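Long-range contacts in Lin1944 protein (Listeria innocua, PDB 3D7L), which is of uncertain function but belongs to the short-chain dehydrogenase/reductase family and probably acts as an oxidoreductase: residues Met4-Ile9 and Val59-Ser64; Ser109-Thr114 and Asn153-Asn158. One frame throughout, in Å; residues are numbered along the deposited sequence.

Contact 1 of 2, residues Met4-Ile9 and Val59-Ser64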
loop_
_atom_site.group_PDB
_atom_site.type_symbol
_atom_site.label_atom_id
_atom_site.label_comp_id
_atom_site.label_asym_id
_atom_site.label_seq_id
_atom_site.Cartn_x
_atom_site.Cartn_y
_atom_site.Cartn_z
HETATM N N MSE D 4 -26.266 12.427 14.325
HETATM C CA MSE D 4 -24.982 11.819 13.978
HETATM C C MSE D 4 -23.913 11.877 15.088
HETATM O O MSE D 4 -23.702 12.910 15.725
HETATM C CB MSE D 4 -24.443 12.511 12.726
HETATM C CG MSE D 4 -23.622 11.637 11.846
HETATM SE SE MSE D 4 -24.797 10.768 10.558
HETATM C CE MSE D 4 -23.379 10.177 9.378
ATOM N N LYS D 5 -23.220 10.756 15.281
ATOM C CA LYS D 5 -22.090 10.671 16.196
ATOM C C LYS D 5 -20.845 10.247 15.405
ATOM O O LYS D 5 -20.876 9.246 14.706
ATOM C CB LYS D 5 -22.395 9.661 17.295
ATOM C CG LYS D 5 -21.547 9.809 18.535
ATOM C CD LYS D 5 -22.186 9.079 19.724
ATOM C CE LYS D 5 -21.195 8.953 20.898
ATOM N NZ LYS D 5 -21.815 8.358 22.133
ATOM N N ILE D 6 -19.759 11.004 15.541
ATOM C CA ILE D 6 -18.531 10.770 14.769
ATOM C C ILE D 6 -17.292 10.650 15.664
ATOM O O ILE D 6 -17.034 11.511 16.522
ATOM C CB ILE D 6 -18.298 11.900 13.729
ATOM C CG1 ILE D 6 -19.492 12.014 12.768
ATOM C CG2 ILE D 6 -17.008 11.669 12.955
ATOM C CD1 ILE D 6 -19.481 13.273 11.927
ATOM N N LEU D 7 -16.528 9.585 15.462
ATOM C CA LEU D 7 -15.236 9.447 16.130
ATOM C C LEU D 7 -14.162 9.981 15.192
ATOM O O LEU D 7 -13.959 9.461 14.081
ATOM C CB LEU D 7 -14.947 7.989 16.502
ATOM C CG LEU D 7 -13.579 7.705 17.133
ATOM C CD1 LEU D 7 -13.421 8.359 18.510
ATOM C CD2 LEU D 7 -13.315 6.177 17.219
ATOM N N LEU D 8 -13.499 11.043 15.629
ATOM C CA LEU D 8 -12.485 11.685 14.818
ATOM C C LEU D 8 -11.118 11.432 15.433
ATOM O O LEU D 8 -10.793 11.989 16.499
ATOM C CB LEU D 8 -12.770 13.190 14.694
ATOM C CG LEU D 8 -11.727 14.101 14.023
ATOM C CD1 LEU D 8 -11.290 13.613 12.641
ATOM C CD2 LEU D 8 -12.257 15.528 13.949
ATOM N N ILE D 9 -10.334 10.579 14.771
ATOM C CA ILE D 9 -8.980 10.239 15.238
ATOM C C ILE D 9 -8.006 11.159 14.534
ATOM O O ILE D 9 -8.007 11.228 13.305
ATOM C CB ILE D 9 -8.624 8.734 14.983
ATOM C CG1 ILE D 9 -9.630 7.840 15.712
ATOM C CG2 ILE D 9 -7.213 8.382 15.516
ATOM C CD1 ILE D 9 -10.287 6.788 14.854
ATOM N N VAL D 59 -20.884 4.251 17.036
ATOM C CA VAL D 59 -20.924 5.529 16.302
ATOM C C VAL D 59 -21.443 5.399 14.864
ATOM O O VAL D 59 -21.664 4.292 14.350
ATOM C CB VAL D 59 -19.555 6.288 16.344
ATOM C CG1 VAL D 59 -19.237 6.687 17.768
ATOM C CG2 VAL D 59 -18.432 5.449 15.748
ATOM N N ASP D 60 -21.673 6.547 14.232
ATOM C CA ASP D 60 -22.156 6.587 12.859
ATOM C C ASP D 60 -21.012 6.723 11.871
ATOM O O ASP D 60 -21.132 6.295 10.725
ATOM C CB ASP D 60 -23.130 7.741 12.677
ATOM C CG ASP D 60 -24.335 7.595 13.550
ATOM O OD1 ASP D 60 -24.472 8.382 14.508
ATOM O OD2 ASP D 60 -25.114 6.647 13.316
ATOM N N ALA D 61 -19.904 7.306 12.303
ATOM C CA ALA D 61 -18.751 7.500 11.399
ATOM C C ALA D 61 -17.461 7.423 12.168
ATOM O O ALA D 61 -17.380 7.901 13.297
ATOM C CB ALA D 61 -18.831 8.834 10.674
ATOM N N ILE D 62 -16.451 6.842 11.533
ATOM C CA ILE D 62 -15.103 6.795 12.065
ATOM C C ILE D 62 -14.232 7.429 10.981
ATOM O O ILE D 62 -14.237 6.997 9.814
ATOM C CB ILE D 62 -14.639 5.347 12.369
ATOM C CG1 ILE D 62 -15.481 4.726 13.502
ATOM C CG2 ILE D 62 -13.125 5.319 12.695
ATOM C CD1 ILE D 62 -15.266 3.234 13.678
ATOM N N VAL D 63 -13.523 8.473 11.396
ATOM C CA VAL D 63 -12.747 9.332 10.545
ATOM C C VAL D 63 -11.326 9.318 11.064
ATOM O O VAL D 63 -11.064 9.676 12.196
ATOM C CB VAL D 63 -13.224 10.780 10.596
ATOM C CG1 VAL D 63 -12.389 11.636 9.666
ATOM C CG2 VAL D 63 -14.718 10.899 10.254
ATOM N N SER D 64 -10.402 8.938 10.198
ATOM C CA SER D 64 -8.996 8.930 10.544
ATOM C C SER D 64 -8.319 10.041 9.770
ATOM O O SER D 64 -8.272 9.991 8.527
ATOM C CB SER D 64 -8.373 7.583 10.172
ATOM O OG SER D 64 -6.948 7.641 10.204
#

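Contact 2 of 2, residues Ser109-Thr114 and Asn153-Asn158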
loop_
_atom_site.group_PDB
_atom_site.type_symbol
_atom_site.label_atom_id
_atom_site.label_comp_id
_atom_site.label_asym_id
_atom_site.label_seq_id
_atom_site.Cartn_x
_atom_site.Cartn_y
_atom_site.Cartn_z
ATOM N N SER D 109 -20.015 4.876 8.161
ATOM C CA SER D 109 -18.894 4.966 7.206
ATOM C C SER D 109 -17.538 5.059 7.885
ATOM O O SER D 109 -17.459 5.521 9.022
ATOM C CB SER D 109 -19.057 6.194 6.300
ATOM O OG SER D 109 -18.843 7.389 7.033
ATOM N N PHE D 110 -16.483 4.629 7.166
ATOM C CA PHE D 110 -15.084 4.932 7.495
ATOM C C PHE D 110 -14.543 5.980 6.516
ATOM O O PHE D 110 -14.833 5.914 5.329
ATOM C CB PHE D 110 -14.191 3.690 7.346
ATOM C CG PHE D 110 -14.423 2.630 8.366
ATOM C CD1 PHE D 110 -13.835 2.711 9.623
ATOM C CD2 PHE D 110 -15.207 1.517 8.065
ATOM C CE1 PHE D 110 -14.034 1.720 10.579
ATOM C CE2 PHE D 110 -15.405 0.511 9.033
ATOM C CZ PHE D 110 -14.803 0.618 10.270
ATOM N N THR D 111 -13.742 6.930 6.997
ATOM C CA THR D 111 -12.982 7.803 6.091
ATOM C C THR D 111 -11.513 7.780 6.504
ATOM O O THR D 111 -11.198 8.055 7.658
ATOM C CB THR D 111 -13.485 9.227 6.083
ATOM O OG1 THR D 111 -14.897 9.220 5.922
ATOM C CG2 THR D 111 -12.843 10.038 4.970
ATOM N N LEU D 112 -10.625 7.456 5.559
ATOM C CA LEU D 112 -9.187 7.322 5.867
ATOM C C LEU D 112 -8.364 8.376 5.134
ATOM O O LEU D 112 -8.796 8.872 4.107
ATOM C CB LEU D 112 -8.714 5.918 5.493
ATOM C CG LEU D 112 -8.766 4.759 6.494
ATOM C CD1 LEU D 112 -9.799 4.868 7.654
ATOM C CD2 LEU D 112 -8.841 3.379 5.759
ATOM N N THR D 113 -7.179 8.723 5.631
ATOM C CA THR D 113 -6.403 9.782 4.946
ATOM C C THR D 113 -5.238 9.198 4.157
ATOM O O THR D 113 -4.530 8.345 4.661
ATOM C CB THR D 113 -5.881 10.873 5.922
ATOM O OG1 THR D 113 -6.987 11.463 6.622
ATOM C CG2 THR D 113 -5.124 11.966 5.167
ATOM N N THR D 114 -5.065 9.644 2.906
ATOM C CA THR D 114 -3.924 9.225 2.099
ATOM C C THR D 114 -3.021 10.461 1.825
ATOM O O THR D 114 -2.533 11.087 2.773
ATOM C CB THR D 114 -4.393 8.502 0.804
ATOM O OG1 THR D 114 -5.349 9.322 0.134
ATOM C CG2 THR D 114 -5.079 7.159 1.115
ATOM N N ASN D 153 -14.439 5.417 2.319
ATOM C CA ASN D 153 -13.748 6.226 1.308
ATOM C C ASN D 153 -12.400 6.724 1.829
ATOM O O ASN D 153 -12.133 6.635 3.017
ATOM C CB ASN D 153 -14.586 7.456 0.917
ATOM C CG ASN D 153 -15.956 7.096 0.388
ATOM O OD1 ASN D 153 -16.075 6.452 -0.658
ATOM N ND2 ASN D 153 -17.008 7.538 1.090
ATOM N N THR D 154 -11.570 7.263 0.945
ATOM C CA THR D 154 -10.340 7.901 1.383
ATOM C C THR D 154 -10.300 9.342 0.885
ATOM O O THR D 154 -10.908 9.674 -0.142
ATOM C CB THR D 154 -9.054 7.153 0.929
ATOM O OG1 THR D 154 -9.057 6.981 -0.484
ATOM C CG2 THR D 154 -8.959 5.806 1.594
ATOM N N VAL D 155 -9.606 10.189 1.627
ATOM C CA VAL D 155 -9.371 11.567 1.218
ATOM C C VAL D 155 -7.861 11.727 1.013
ATOM O O VAL D 155 -7.069 11.335 1.876
ATOM C CB VAL D 155 -9.954 12.571 2.221
ATOM C CG1 VAL D 155 -9.552 14.033 1.849
ATOM C CG2 VAL D 155 -11.491 12.416 2.293
ATOM N N SER D 156 -7.478 12.243 -0.149
ATOM C CA SER D 156 -6.054 12.390 -0.510
ATOM C C SER D 156 -5.716 13.866 -0.705
ATOM O O SER D 156 -6.042 14.469 -1.730
ATOM C CB SER D 156 -5.705 11.600 -1.755
ATOM O OG SER D 156 -4.304 11.693 -2.004
ATOM N N PRO D 157 -5.096 14.469 0.310
ATOM C CA PRO D 157 -4.785 15.881 0.175
ATOM C C PRO D 157 -3.433 16.162 -0.454
ATOM O O PRO D 157 -2.492 15.358 -0.353
ATOM C CB PRO D 157 -4.772 16.378 1.633
ATOM C CG PRO D 157 -4.901 15.119 2.505
ATOM C CD PRO D 157 -4.716 13.948 1.631
ATOM N N ASN D 158 -3.357 17.332 -1.077
ATOM C CA ASN D 158 -2.090 17.951 -1.445
ATOM C C ASN D 158 -1.490 18.539 -0.175
ATOM O O ASN D 158 -2.135 18.540 0.899
ATOM C CB ASN D 158 -2.371 19.058 -2.468
ATOM C CG ASN D 158 -1.169 19.428 -3.300
ATOM O OD1 ASN D 158 -0.019 19.176 -2.916
ATOM N ND2 ASN D 158 -1.427 20.028 -4.479
HETATM O O HOH W 1 -6.831 7.782 -1.634
#

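Contact 1 of 2, residues Met4-Ile9 and Val59-Ser64
Asp60 and Lys5 meet at the corner the chain turns at Asp60, ahead of the regular pairing. CB of Asp60 is directed toward 4-9, and OD1 accepts the Lys5 N-H at 2.8 Å through its anti lone pair, the one turned away from OD2; OD2 is bonded to Asn105. A carboxylate suits this place because it takes up a backbone N-H at the corner. Lys5 O is gripped twice, by Asp60 N (2.9 Å) and, longer and more bent, by Ala61 N (3.2 Å). Met4, present as selenomethionine and bent at its second torsion, lays CG, SE and CE against Asp60 CB.

Beyond this corner the ladder runs regularly from Leu7 N to Ala61 O, Val63 N to Leu7 O and Ile9 N to Val63 O. On the face of Ile6, Ala61, Leu8 and Val63, Ala61 CB rests against Ile6 CG1 at 3.9 Å, a single methyl being enough beside the branched Ile6. Val63 then divides its branches: CG2 meets Ile6 CG2 at 3.6 Å, whereas CG1, anti to the backbone N (chi1 -179°), meets Leu8 CD1 at 3.7 Å. A beta-branched residue can thus touch two neighbours at once, and helix 179-191 covers it with Phe186 and Val190.

On the other face Ile9 and Ile62 lie side by side and point the same way, touching CD1 to CG2 at 3.9 Å. Leu7 and Ile62 pack there against helix 46-56. In the strand order 3-2-1-4-5-6-7 these are the first and fourth strands, adjacent where the order switches direction, as in the Rossmann fold.

Contact 2 of 2, residues Ser109-Thr114 and Asn153-Asn158
Thr114 and Thr154 share one torsion: in each, OG1 stands between the backbone N and the carbonyl carbon (chi1 52° and 55°), with CG2 anti to the carbonyl carbon. The two side chains cross at about a right angle, Thr114 CG2 lying 4.0 Å from Thr154 CB. A single water joins the hydroxyls, 2.8 Å from Thr114 OG1 and 2.6 Å from Thr154 OG1. Threonine suits both places, since its methyl packs while its hydroxyl holds the water. On the face of Leu112 and Thr154, Leu112 CB also lies 3.9 Å from Thr154 CG2, and Val135, Thr136 and Ala139 of helix 126-142 pack against this side of the pair.

The same torsion also brings Thr114 OG1 within 3.2 Å of Val155 O, a possible bond that stays unsettled. Val155 O is firmly held in any case by Thr114 N, at 2.8 Å and nearly straight (175°). This is the last rung of a ladder that also runs from Asn153 N to Phe110 O, Leu112 N to Asn153 O and Val155 N to Leu112 O.

The opposite face carries Thr111, Thr113, Asn153 and Val155. Thr111 CG2 meets Val155 CG2 at 3.8 Å, the two side chains crossing at a slant, and Phe186 packs on Thr111, Thr113 and Val155. Thr113 presents its methyl to the Pro157 ring, CG2 lying 4.1 Å from CD. The buried Asn153 amide is satisfied outside the pair, OD1 taking Glu197 N and ND2 bonded to Gln194 O and Ser189 OG, which suits a planar group able both to give and to accept.

Strand 108-113, helix 126-142 and strand 151-157 form a beta-alpha-beta crossover unit, the building block of the Rossmann fold of short-chain dehydrogenases.

Contacts 1 and 2 lie in one seven-stranded parallel sheet, their centres about 13 Å apart, and follow in series: both segments of contact 1 precede those of contact 2 in the sequence. Strands 59-64 and 108-113 are neighbours, so the four strands run side by side in the order 5-9, 59-64, 108-113, 151-157. The seam between the contacts is closed by the backbone bond of Ser64 N to Thr111 O, by the Thr113 hydroxyl bonding Ser64 O and by Ile62 CD1 packing against Phe110 CE1. Helix 179-191 covers one face of both. The result is the continuous core of a Rossmann-type domain, whose strand C-terminal ends in this family generally border the nucleotide and substrate sites.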